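PDB 4QIT: nitronate monooxygenase family protein from Pseudomonas aeruginosa, which uses FMN and molecular oxygen to catalyse the oxidative denitrification of alkyl nitronates, with toxic propionate 3-nitronate as its presumed physiological substrate. Local coordinates for residues Leu76-Pro81 against Gly141-Asp146; Phe100-Ala105 against Pro287-Phe292; Ala247-Pro252 against Ala258-Ala263. The protein carries 1 engineered substitution. All blocks are in the same frame, centred on the assembly; numbering follows the deposited sequence.

Contact 1 (Leu76-Pro81 against Gly141-Asp146); sequences LFCHRP and GAPPRD. With FMN (flavin mononucleotide), chain C; NIE (nitroethane), chain D.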
loop_
_atom_site.group_PDB
_atom_site.type_symbol
_atom_site.label_atom_id
_atom_site.label_comp_id
_atom_site.label_asym_id
_atom_site.label_seq_id
_atom_site.Cartn_x
_atom_site.Cartn_y
_atom_site.Cartn_z
ATOM N N LEU A 76 -13.911 9.826 17.666
ATOM C CA LEU A 76 -15.155 9.060 17.663
ATOM C C LEU A 76 -15.355 8.337 16.337
ATOM O O LEU A 76 -15.103 8.895 15.263
ATOM C CB LEU A 76 -16.359 9.976 17.941
ATOM C CG LEU A 76 -16.346 10.647 19.324
ATOM C CD1 LEU A 76 -15.672 12.013 19.268
ATOM C CD2 LEU A 76 -17.745 10.750 19.924
ATOM N N PHE A 77 -15.828 7.099 16.415
ATOM C CA PHE A 77 -16.197 6.370 15.209
ATOM C C PHE A 77 -17.494 6.937 14.647
ATOM O O PHE A 77 -18.412 7.277 15.400
ATOM C CB PHE A 77 -16.393 4.886 15.504
ATOM C CG PHE A 77 -15.145 4.175 15.970
ATOM C CD1 PHE A 77 -13.913 4.817 15.984
ATOM C CD2 PHE A 77 -15.218 2.856 16.374
ATOM C CE1 PHE A 77 -12.779 4.150 16.421
ATOM C CE2 PHE A 77 -14.093 2.177 16.802
ATOM C CZ PHE A 77 -12.868 2.829 16.830
ATOM N N CYS A 78 -17.565 7.027 13.324
ATOM C CA CYS A 78 -18.705 7.622 12.638
ATOM C C CYS A 78 -19.129 6.693 11.504
ATOM O O CYS A 78 -19.429 7.128 10.384
ATOM C CB CYS A 78 -18.304 8.992 12.087
ATOM S SG CYS A 78 -19.690 10.087 11.690
ATOM N N HIS A 79 -19.124 5.401 11.800
ATOM C CA HIS A 79 -19.569 4.384 10.854
ATOM C C HIS A 79 -21.088 4.448 10.636
ATOM O O HIS A 79 -21.815 5.069 11.421
ATOM C CB HIS A 79 -19.176 2.994 11.367
ATOM C CG HIS A 79 -19.577 2.741 12.792
ATOM N ND1 HIS A 79 -18.949 3.343 13.862
ATOM C CD2 HIS A 79 -20.532 1.936 13.312
ATOM C CE1 HIS A 79 -19.506 2.920 14.985
ATOM N NE2 HIS A 79 -20.467 2.070 14.683
ATOM N N ARG A 80 -21.555 3.808 9.566
ATOM C CA ARG A 80 -22.983 3.540 9.413
ATOM C C ARG A 80 -23.410 2.706 10.607
ATOM O O ARG A 80 -22.758 1.702 10.915
ATOM C CB ARG A 80 -23.240 2.759 8.128
ATOM C CG ARG A 80 -24.671 2.229 8.019
ATOM C CD ARG A 80 -24.862 1.348 6.790
ATOM N NE ARG A 80 -23.847 0.296 6.673
ATOM C CZ ARG A 80 -23.802 -0.792 7.438
ATOM N NH1 ARG A 80 -24.704 -0.976 8.398
ATOM N NH2 ARG A 80 -22.844 -1.696 7.254
ATOM N N PRO A 81 -24.485 3.120 11.303
ATOM C CA PRO A 81 -24.933 2.351 12.467
ATOM C C PRO A 81 -25.158 0.878 12.124
ATOM O O PRO A 81 -25.778 0.558 11.105
ATOM C CB PRO A 81 -26.248 3.036 12.851
ATOM C CG PRO A 81 -26.032 4.460 12.447
ATOM C CD PRO A 81 -25.261 4.361 11.135
ATOM N N GLY A 141 -16.237 7.818 8.556
ATOM C CA GLY A 141 -17.152 8.721 7.871
ATOM C C GLY A 141 -17.071 10.126 8.437
ATOM O O GLY A 141 -16.413 10.368 9.458
ATOM N N ALA A 142 -17.746 11.061 7.775
ATOM C CA ALA A 142 -17.822 12.425 8.278
ATOM C C ALA A 142 -19.233 12.663 8.791
ATOM O O ALA A 142 -20.205 12.189 8.191
ATOM C CB ALA A 142 -17.485 13.415 7.188
ATOM N N PRO A 143 -19.360 13.389 9.907
ATOM C CA PRO A 143 -20.695 13.755 10.381
ATOM C C PRO A 143 -21.335 14.748 9.419
ATOM O O PRO A 143 -20.635 15.318 8.578
ATOM C CB PRO A 143 -20.412 14.461 11.714
ATOM C CG PRO A 143 -19.035 14.004 12.119
ATOM C CD PRO A 143 -18.301 13.832 10.832
ATOM N N PRO A 144 -22.657 14.958 9.539
ATOM C CA PRO A 144 -23.281 16.026 8.755
ATOM C C PRO A 144 -22.594 17.378 8.967
ATOM O O PRO A 144 -22.052 17.657 10.043
ATOM C CB PRO A 144 -24.709 16.071 9.307
ATOM C CG PRO A 144 -24.967 14.687 9.785
ATOM C CD PRO A 144 -23.644 14.197 10.326
ATOM N N ARG A 145 -22.621 18.209 7.930
ATOM C CA ARG A 145 -21.986 19.522 7.961
ATOM C C ARG A 145 -22.413 20.382 9.152
ATOM O O ARG A 145 -21.586 21.066 9.760
ATOM C CB ARG A 145 -22.276 20.260 6.654
ATOM C CG ARG A 145 -21.906 21.727 6.676
ATOM C CD ARG A 145 -20.733 22.012 5.760
ATOM N NE ARG A 145 -20.909 23.271 5.041
ATOM C CZ ARG A 145 -20.078 23.714 4.102
ATOM N NH1 ARG A 145 -19.015 22.996 3.765
ATOM N NH2 ARG A 145 -20.311 24.872 3.497
ATOM N N ASP A 146 -23.697 20.332 9.500
ATOM C CA ASP A 146 -24.206 21.165 10.589
ATOM C C ASP A 146 -23.632 20.766 11.949
ATOM O O ASP A 146 -23.490 21.609 12.832
ATOM C CB ASP A 146 -25.738 21.155 10.628
ATOM C CG ASP A 146 -26.301 19.839 11.126
ATOM O OD1 ASP A 146 -25.993 18.789 10.521
ATOM O OD2 ASP A 146 -27.045 19.851 12.130
HETATM N N1 FMN C . -8.041 5.152 14.298
HETATM C C2 FMN C . -9.238 5.664 14.781
HETATM O O2 FMN C . -9.814 6.533 14.140
HETATM N N3 FMN C . -9.773 5.239 15.976
HETATM C C4 FMN C . -9.114 4.258 16.686
HETATM O O4 FMN C . -9.559 3.837 17.750
HETATM C C4A FMN C . -7.927 3.737 16.203
HETATM N N5 FMN C . -7.301 2.762 16.934
HETATM C C5A FMN C . -6.109 2.228 16.505
HETATM C C6 FMN C . -5.505 1.253 17.287
HETATM C C7 FMN C . -4.302 0.695 16.907
HETATM C C7M FMN C . -3.700 -0.337 17.818
HETATM C C8 FMN C . -3.702 1.097 15.714
HETATM C C8M FMN C . -2.402 0.484 15.278
HETATM C C9 FMN C . -4.318 2.077 14.926
HETATM C C9A FMN C . -5.530 2.656 15.319
HETATM N N10 FMN C . -6.166 3.640 14.561
HETATM C C10 FMN C . -7.373 4.174 15.006
HETATM C "C1'" FMN C . -5.572 4.097 13.253
HETATM C "C2'" FMN C . -4.692 5.328 13.391
HETATM O "O2'" FMN C . -5.502 6.463 13.557
HETATM C "C3'" FMN C . -3.846 5.538 12.143
HETATM O "O3'" FMN C . -4.604 5.411 10.959
HETATM C "C4'" FMN C . -2.778 4.467 12.125
HETATM O "O4'" FMN C . -2.352 4.202 13.449
HETATM C "C5'" FMN C . -1.593 4.977 11.325
HETATM O "O5'" FMN C . -0.854 3.833 11.023
HETATM P P FMN C . 0.497 3.486 11.789
HETATM O O1P FMN C . 1.075 4.742 12.383
HETATM O O2P FMN C . 1.397 2.826 10.790
HETATM O O3P FMN C . 0.092 2.550 12.879
HETATM N N3 NIE D . -8.723 -0.115 15.643
HETATM C C1 NIE D . -10.876 0.816 15.279
HETATM C C2 NIE D . -9.919 0.260 16.310
HETATM O O4 NIE D . -8.228 0.660 14.829
HETATM O O5 NIE D . -8.382 -1.436 15.605
#
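With its sulfur anti to the backbone N (chi1 -161°), C78 places SG against the A142-P143 peptide, while the neighbouring F77 has its CA-CB bond directed away from segment 141-146, and CG anti to its carbonyl carbon (chi1 -64°) puts the ring beside the flavin and nitroethane. Both residues stand where strand 72-77 of the TIM barrel runs out at its C-terminal end. Segment 141-146 follows the adjacent parallel strand 135-139 in the same way and leads into helix 145-153, so the contact joins two neighbouring beta-alpha loops. Backbone hydrogen bonds from L76 and C78 to H139 carry the pairing of the two strands as far as C78 itself.

The chains are nearest at C78 and G141, whose CA atoms are 5.1 Å apart. C78 CB rests against the peptide of G141, 3.5 Å from G141 O, a buried carbonyl oxygen that has no hydrogen-bond partner in the model. Farther along, C78 SG lies 3.8 Å from P143 N and 4.0 Å from P143 CG, so the sulfur bears on the A142-P143 peptide as well as on the proline ring. The contact is therefore van der Waals in character. Lacking a side chain, G141 brings its CA to within 3.7 Å of C78 O. Just beyond P143, P144 takes the N-cap position of the helix.

On the side of the active site, F77 belongs to the pockets of both FMN and nitroethane, and its ring meets that of F140 edge-to-face. The flavin comes to the ring edge, near the ring plane, with FMN N3 3.2 Å from F77 CE1. The neighbouring ring atom F77 CZ is an equal 3.2 Å from C1 of nitroethane.

Contact 2 (Phe100-Ala105 against Pro287-Phe292); sequences FAEFGA and PNRMFF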
loop_
_atom_site.group_PDB
_atom_site.type_symbol
_atom_site.label_atom_id
_atom_site.label_comp_id
_atom_site.label_asym_id
_atom_site.label_seq_id
_atom_site.Cartn_x
_atom_site.Cartn_y
_atom_site.Cartn_z
ATOM N N PHE A 100 -14.612 -21.527 21.218
ATOM C CA PHE A 100 -14.975 -21.277 22.607
ATOM C C PHE A 100 -14.772 -22.541 23.432
ATOM O O PHE A 100 -14.289 -22.481 24.570
ATOM C CB PHE A 100 -16.431 -20.814 22.711
ATOM C CG PHE A 100 -16.647 -19.364 22.350
ATOM C CD1 PHE A 100 -16.537 -18.378 23.317
ATOM C CD2 PHE A 100 -16.973 -18.993 21.049
ATOM C CE1 PHE A 100 -16.748 -17.049 22.998
ATOM C CE2 PHE A 100 -17.174 -17.656 20.721
ATOM C CZ PHE A 100 -17.063 -16.688 21.695
ATOM N N ALA A 101 -15.117 -23.686 22.842
ATOM C CA ALA A 101 -15.055 -24.970 23.544
ATOM C C ALA A 101 -13.626 -25.374 23.907
ATOM O O ALA A 101 -13.411 -26.067 24.907
ATOM C CB ALA A 101 -15.742 -26.065 22.722
ATOM N N GLU A 102 -12.651 -24.942 23.107
ATOM C CA GLU A 102 -11.235 -25.157 23.427
ATOM C C GLU A 102 -10.876 -24.621 24.811
ATOM O O GLU A 102 -9.944 -25.105 25.471
ATOM C CB GLU A 102 -10.341 -24.448 22.403
ATOM C CG GLU A 102 -10.232 -25.115 21.047
ATOM C CD GLU A 102 -9.137 -24.491 20.193
ATOM O OE1 GLU A 102 -9.324 -24.399 18.963
ATOM O OE2 GLU A 102 -8.087 -24.113 20.760
ATOM N N PHE A 103 -11.606 -23.594 25.233
ATOM C CA PHE A 103 -11.323 -22.911 26.483
ATOM C C PHE A 103 -12.408 -23.161 27.516
ATOM O O PHE A 103 -12.514 -22.438 28.510
ATOM C CB PHE A 103 -11.134 -21.425 26.201
ATOM C CG PHE A 103 -10.101 -21.170 25.152
ATOM C CD1 PHE A 103 -8.765 -21.437 25.422
ATOM C CD2 PHE A 103 -10.456 -20.713 23.890
ATOM C CE1 PHE A 103 -7.784 -21.241 24.464
ATOM C CE2 PHE A 103 -9.485 -20.509 22.919
ATOM C CZ PHE A 103 -8.147 -20.772 23.203
ATOM N N GLY A 104 -13.205 -24.195 27.267
ATOM C CA GLY A 104 -14.207 -24.649 28.217
ATOM C C GLY A 104 -15.385 -23.708 28.291
ATOM O O GLY A 104 -16.128 -23.694 29.275
ATOM N N ALA A 105 -15.555 -22.911 27.242
ATOM C CA ALA A 105 -16.569 -21.871 27.251
ATOM C C ALA A 105 -17.627 -22.111 26.181
ATOM O O ALA A 105 -17.450 -22.924 25.270
ATOM C CB ALA A 105 -15.922 -20.503 27.068
ATOM N N PRO A 287 -1.073 -11.144 12.444
ATOM C CA PRO A 287 -2.039 -12.230 12.231
ATOM C C PRO A 287 -1.953 -13.344 13.274
ATOM O O PRO A 287 -0.875 -13.731 13.745
ATOM C CB PRO A 287 -1.694 -12.758 10.826
ATOM C CG PRO A 287 -0.323 -12.233 10.541
ATOM C CD PRO A 287 -0.174 -10.951 11.288
ATOM N N ASN A 288 -3.124 -13.842 13.641
ATOM C CA ASN A 288 -3.237 -14.925 14.604
ATOM C C ASN A 288 -4.466 -15.765 14.267
ATOM O O ASN A 288 -4.931 -15.750 13.134
ATOM C CB ASN A 288 -3.259 -14.386 16.038
ATOM C CG ASN A 288 -4.425 -13.445 16.306
ATOM O OD1 ASN A 288 -5.427 -13.433 15.588
ATOM N ND2 ASN A 288 -4.299 -12.662 17.372
ATOM N N ARG A 289 -5.021 -16.472 15.249
ATOM C CA ARG A 289 -6.131 -17.380 14.953
ATOM C C ARG A 289 -7.438 -16.678 14.566
ATOM O O ARG A 289 -8.313 -17.290 13.939
ATOM C CB ARG A 289 -6.331 -18.374 16.105
ATOM C CG ARG A 289 -5.093 -19.222 16.348
ATOM C CD ARG A 289 -5.320 -20.259 17.434
ATOM N NE ARG A 289 -6.354 -21.224 17.067
ATOM C CZ ARG A 289 -6.872 -22.103 17.919
ATOM N NH1 ARG A 289 -6.453 -22.126 19.172
ATOM N NH2 ARG A 289 -7.812 -22.947 17.519
ATOM N N MET A 290 -7.559 -15.392 14.894
ATOM C CA MET A 290 -8.713 -14.619 14.448
ATOM C C MET A 290 -8.618 -14.136 13.005
ATOM O O MET A 290 -9.567 -13.534 12.502
ATOM C CB MET A 290 -8.976 -13.423 15.368
ATOM C CG MET A 290 -9.641 -13.779 16.681
ATOM S SD MET A 290 -11.125 -14.798 16.455
ATOM C CE MET A 290 -12.097 -13.836 15.284
ATOM N N PHE A 291 -7.494 -14.397 12.341
ATOM C CA PHE A 291 -7.295 -13.949 10.960
ATOM C C PHE A 291 -7.540 -15.114 10.010
ATOM O O PHE A 291 -6.602 -15.806 9.603
ATOM C CB PHE A 291 -5.860 -13.446 10.739
ATOM C CG PHE A 291 -5.555 -12.094 11.344
ATOM C CD1 PHE A 291 -5.663 -11.874 12.714
ATOM C CD2 PHE A 291 -5.062 -11.067 10.541
ATOM C CE1 PHE A 291 -5.326 -10.645 13.267
ATOM C CE2 PHE A 291 -4.722 -9.840 11.085
ATOM C CZ PHE A 291 -4.860 -9.625 12.448
ATOM N N PHE A 292 -8.795 -15.342 9.648
ATOM C CA PHE A 292 -9.084 -16.407 8.695
ATOM C C PHE A 292 -9.844 -15.912 7.470
ATOM O O PHE A 292 -10.241 -14.745 7.392
ATOM C CB PHE A 292 -9.787 -17.591 9.372
ATOM C CG PHE A 292 -11.055 -17.230 10.086
ATOM C CD1 PHE A 292 -11.030 -16.841 11.415
ATOM C CD2 PHE A 292 -12.279 -17.314 9.436
ATOM C CE1 PHE A 292 -12.201 -16.518 12.081
ATOM C CE2 PHE A 292 -13.450 -16.999 10.091
ATOM C CZ PHE A 292 -13.415 -16.598 11.417
#
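E102 lays its carboxylate edge-on to the guanidinium of R289, the two side chains arriving from opposite directions with the carboxylate and guanidinium planes only 23° apart. The grip is end-on and two-pronged: R289 NH1 donates to E102 OE2 at 3.0 Å, and R289 NH2 to E102 OE1 at 2.5 Å, a length so short that its exact value is doubtful. Both oxygens are met on their syn sides. OE1 uses its syn lone pair, whereas NH1 stands 18° out of the carboxylate plane at OE2. A bend at chi3 (63°) in R289 brings the NH1-NH2 edge of the guanidinium up to the carboxylate of the extended E102 chain.

This surface salt bridge ties the end of helix 86-101 to the loop after strand 283-285 in the TIM-barrel enzyme. The helix closes in a Schellman motif, with A105 N bonded to F100 O, G104 N to A101 O, and G104 at positive phi as the C-prime residue. R289 occupies a type I turn from N288 to F291, reinforced by an Asx turn in which N288 OD1 accepts from M290 N at 3.0 Å. Beside the ion pair, E102 CB sits over one face of the F103 ring, offset toward its rim.

Contact 3 (Ala247-Pro252 against Ala258-Ala263); sequences AFVLCP and AAYREA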
loop_
_atom_site.group_PDB
_atom_site.type_symbol
_atom_site.label_atom_id
_atom_site.label_comp_id
_atom_site.label_asym_id
_atom_site.label_seq_id
_atom_site.Cartn_x
_atom_site.Cartn_y
_atom_site.Cartn_z
ATOM N N ALA A 247 3.906 3.446 16.272
ATOM C CA ALA A 247 5.107 3.961 16.950
ATOM C C ALA A 247 4.915 4.195 18.452
ATOM O O ALA A 247 5.895 4.140 19.213
ATOM C CB ALA A 247 5.590 5.226 16.286
ATOM N N PHE A 248 3.675 4.443 18.881
ATOM C CA PHE A 248 3.402 4.757 20.288
ATOM C C PHE A 248 2.874 3.576 21.094
ATOM O O PHE A 248 2.689 3.688 22.305
ATOM C CB PHE A 248 2.460 5.965 20.428
ATOM C CG PHE A 248 3.103 7.275 20.052
ATOM C CD1 PHE A 248 3.834 7.994 20.988
ATOM C CD2 PHE A 248 3.013 7.758 18.759
ATOM C CE1 PHE A 248 4.441 9.194 20.656
ATOM C CE2 PHE A 248 3.616 8.958 18.410
ATOM C CZ PHE A 248 4.340 9.672 19.362
ATOM N N VAL A 249 2.645 2.441 20.438
ATOM C CA VAL A 249 2.068 1.282 21.120
ATOM C C VAL A 249 2.933 0.765 22.274
ATOM O O VAL A 249 2.425 0.437 23.352
ATOM C CB VAL A 249 1.745 0.144 20.127
ATOM C CG1 VAL A 249 1.336 -1.115 20.869
ATOM C CG2 VAL A 249 0.622 0.590 19.181
ATOM N N LEU A 250 4.241 0.709 22.043
ATOM C CA LEU A 250 5.181 0.220 23.055
ATOM C C LEU A 250 5.505 1.218 24.169
ATOM O O LEU A 250 6.226 0.875 25.113
ATOM C CB LEU A 250 6.475 -0.255 22.394
ATOM C CG LEU A 250 6.337 -1.432 21.435
ATOM C CD1 LEU A 250 7.693 -1.737 20.839
ATOM C CD2 LEU A 250 5.785 -2.662 22.143
ATOM N N CYS A 251 4.993 2.440 24.065
ATOM C CA CYS A 251 5.208 3.422 25.132
ATOM C C CYS A 251 4.616 2.867 26.418
ATOM O O CYS A 251 3.563 2.234 26.398
ATOM C CB CYS A 251 4.545 4.760 24.806
ATOM S SG CYS A 251 5.265 5.613 23.400
ATOM N N PRO A 252 5.302 3.086 27.544
ATOM C CA PRO A 252 4.833 2.578 28.836
ATOM C C PRO A 252 3.488 3.187 29.235
ATOM O O PRO A 252 2.750 2.576 30.019
ATOM C CB PRO A 252 5.944 3.009 29.808
ATOM C CG PRO A 252 6.627 4.147 29.123
ATOM C CD PRO A 252 6.594 3.780 27.664
ATOM N N ALA A 258 0.983 -7.048 28.129
ATOM C CA ALA A 258 2.306 -7.635 27.968
ATOM C C ALA A 258 2.431 -8.486 26.710
ATOM O O ALA A 258 3.463 -8.470 26.032
ATOM C CB ALA A 258 2.674 -8.459 29.203
ATOM N N ALA A 259 1.382 -9.233 26.390
ATOM C CA ALA A 259 1.453 -10.095 25.220
ATOM C C ALA A 259 1.550 -9.260 23.939
ATOM O O ALA A 259 2.281 -9.617 23.010
ATOM C CB ALA A 259 0.259 -11.036 25.172
ATOM N N TYR A 260 0.811 -8.158 23.892
ATOM C CA TYR A 260 0.842 -7.252 22.741
ATOM C C TYR A 260 2.241 -6.657 22.576
ATOM O O TYR A 260 2.801 -6.638 21.475
ATOM C CB TYR A 260 -0.206 -6.169 22.979
ATOM C CG TYR A 260 -0.601 -5.258 21.825
ATOM C CD1 TYR A 260 0.045 -5.291 20.591
ATOM C CD2 TYR A 260 -1.641 -4.355 21.996
ATOM C CE1 TYR A 260 -0.345 -4.426 19.565
ATOM C CE2 TYR A 260 -2.038 -3.504 20.989
ATOM C CZ TYR A 260 -1.395 -3.539 19.776
ATOM O OH TYR A 260 -1.818 -2.657 18.793
ATOM N N ARG A 261 2.828 -6.187 23.675
ATOM C CA ARG A 261 4.177 -5.629 23.629
ATOM C C ARG A 261 5.202 -6.663 23.173
ATOM O O ARG A 261 6.028 -6.382 22.300
ATOM C CB ARG A 261 4.564 -5.048 24.997
ATOM C CG ARG A 261 3.661 -3.913 25.434
ATOM C CD ARG A 261 3.865 -3.574 26.898
ATOM N NE ARG A 261 2.819 -2.670 27.367
ATOM C CZ ARG A 261 2.853 -1.349 27.226
ATOM N NH1 ARG A 261 3.906 -0.762 26.658
ATOM N NH2 ARG A 261 1.839 -0.617 27.663
ATOM N N GLU A 262 5.137 -7.860 23.748
ATOM C CA GLU A 262 6.020 -8.960 23.344
ATOM C C GLU A 262 5.863 -9.295 21.854
ATOM O O GLU A 262 6.855 -9.486 21.146
ATOM C CB GLU A 262 5.742 -10.203 24.192
ATOM C CG GLU A 262 6.366 -11.476 23.674
ATOM C CD GLU A 262 6.023 -12.686 24.527
ATOM O OE1 GLU A 262 4.816 -12.962 24.731
ATOM O OE2 GLU A 262 6.964 -13.362 24.996
ATOM N N ALA A 263 4.615 -9.364 21.392
ATOM C CA ALA A 263 4.304 -9.643 19.992
ATOM C C ALA A 263 4.935 -8.604 19.067
ATOM O O ALA A 263 5.563 -8.948 18.059
ATOM C CB ALA A 263 2.799 -9.665 19.789
HETATM O O HOH W 1 6.468 -1.760 25.750
#
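The backbones come nearest where L250 CA and R261 CA lie 6.0 Å apart, just after the weakly bonded helical turn 246-249 and in the first turn of helix 258-265. Both helices follow barrel strand 241-244 of the TIM barrel; G245, which follows the strand, and T246, which starts the turn, are hydrogen-bonded to FMN. The contact thus folds the chain beyond this flavin-binding loop back on itself.

A chi1 of 172° carries V249 CG1 out over one face of the Y260 ring in a CH-pi contact, 4.0 Å from the centroid and 20° off the ring normal, offset toward the rim. The two side chains cross at about a right angle. Y260 also touches FMN, and its OH is hydrogen-bonded to the backbone oxygen of W331, a residue of the nitroethane pocket; V249 thus packs against a ring that itself meets the cofactor. L250 CD2 lies 3.7 Å from R261 CA, and the L250 side chain also packs on L264 and K265 of the same helix.

R261 is extended from CG to NE and reaches across to the C251 carbonyl. Its guanidinium group donates to backbone carbonyls of the loop between the helices: NE to A256 O, and NH1 to C251 O, which also accepts a weak bond from S254 OG. The NH1 bond is nearly straight, 3.0 Å long from R261 NH1 to C251 O with an N-H...O angle of 168°, approaching from above that carbonyl's plane although the oxygen lies in the plane of the guanidinium. The positive charge so placed would probably polarise these carbonyls further. A water completes the join, lying 2.7 Å from L250 O and accepting from R261 NH1 at 2.9 Å.

Overall arrangement
From the N terminus, the chain enters contact 1 at the end of strand 72-77 and contact 2 at the end of helix 86-101, before contact 1 closes beyond strand 135-139. Contacts 1 and 2 therefore cross, the first joining the loops that follow two adjacent barrel strands and the second spanning some 180 residues to the loop after strand 283-285. Contact 3 opens and closes within that long span, a short local loop after strand 241-244. Contacts 1 and 3 lie on opposite sides of the chain's centre, about 30 Å between centres, yet each holds a residue of the flavin pocket, whereas contact 2 ties peripheral parts away from the annotated sites.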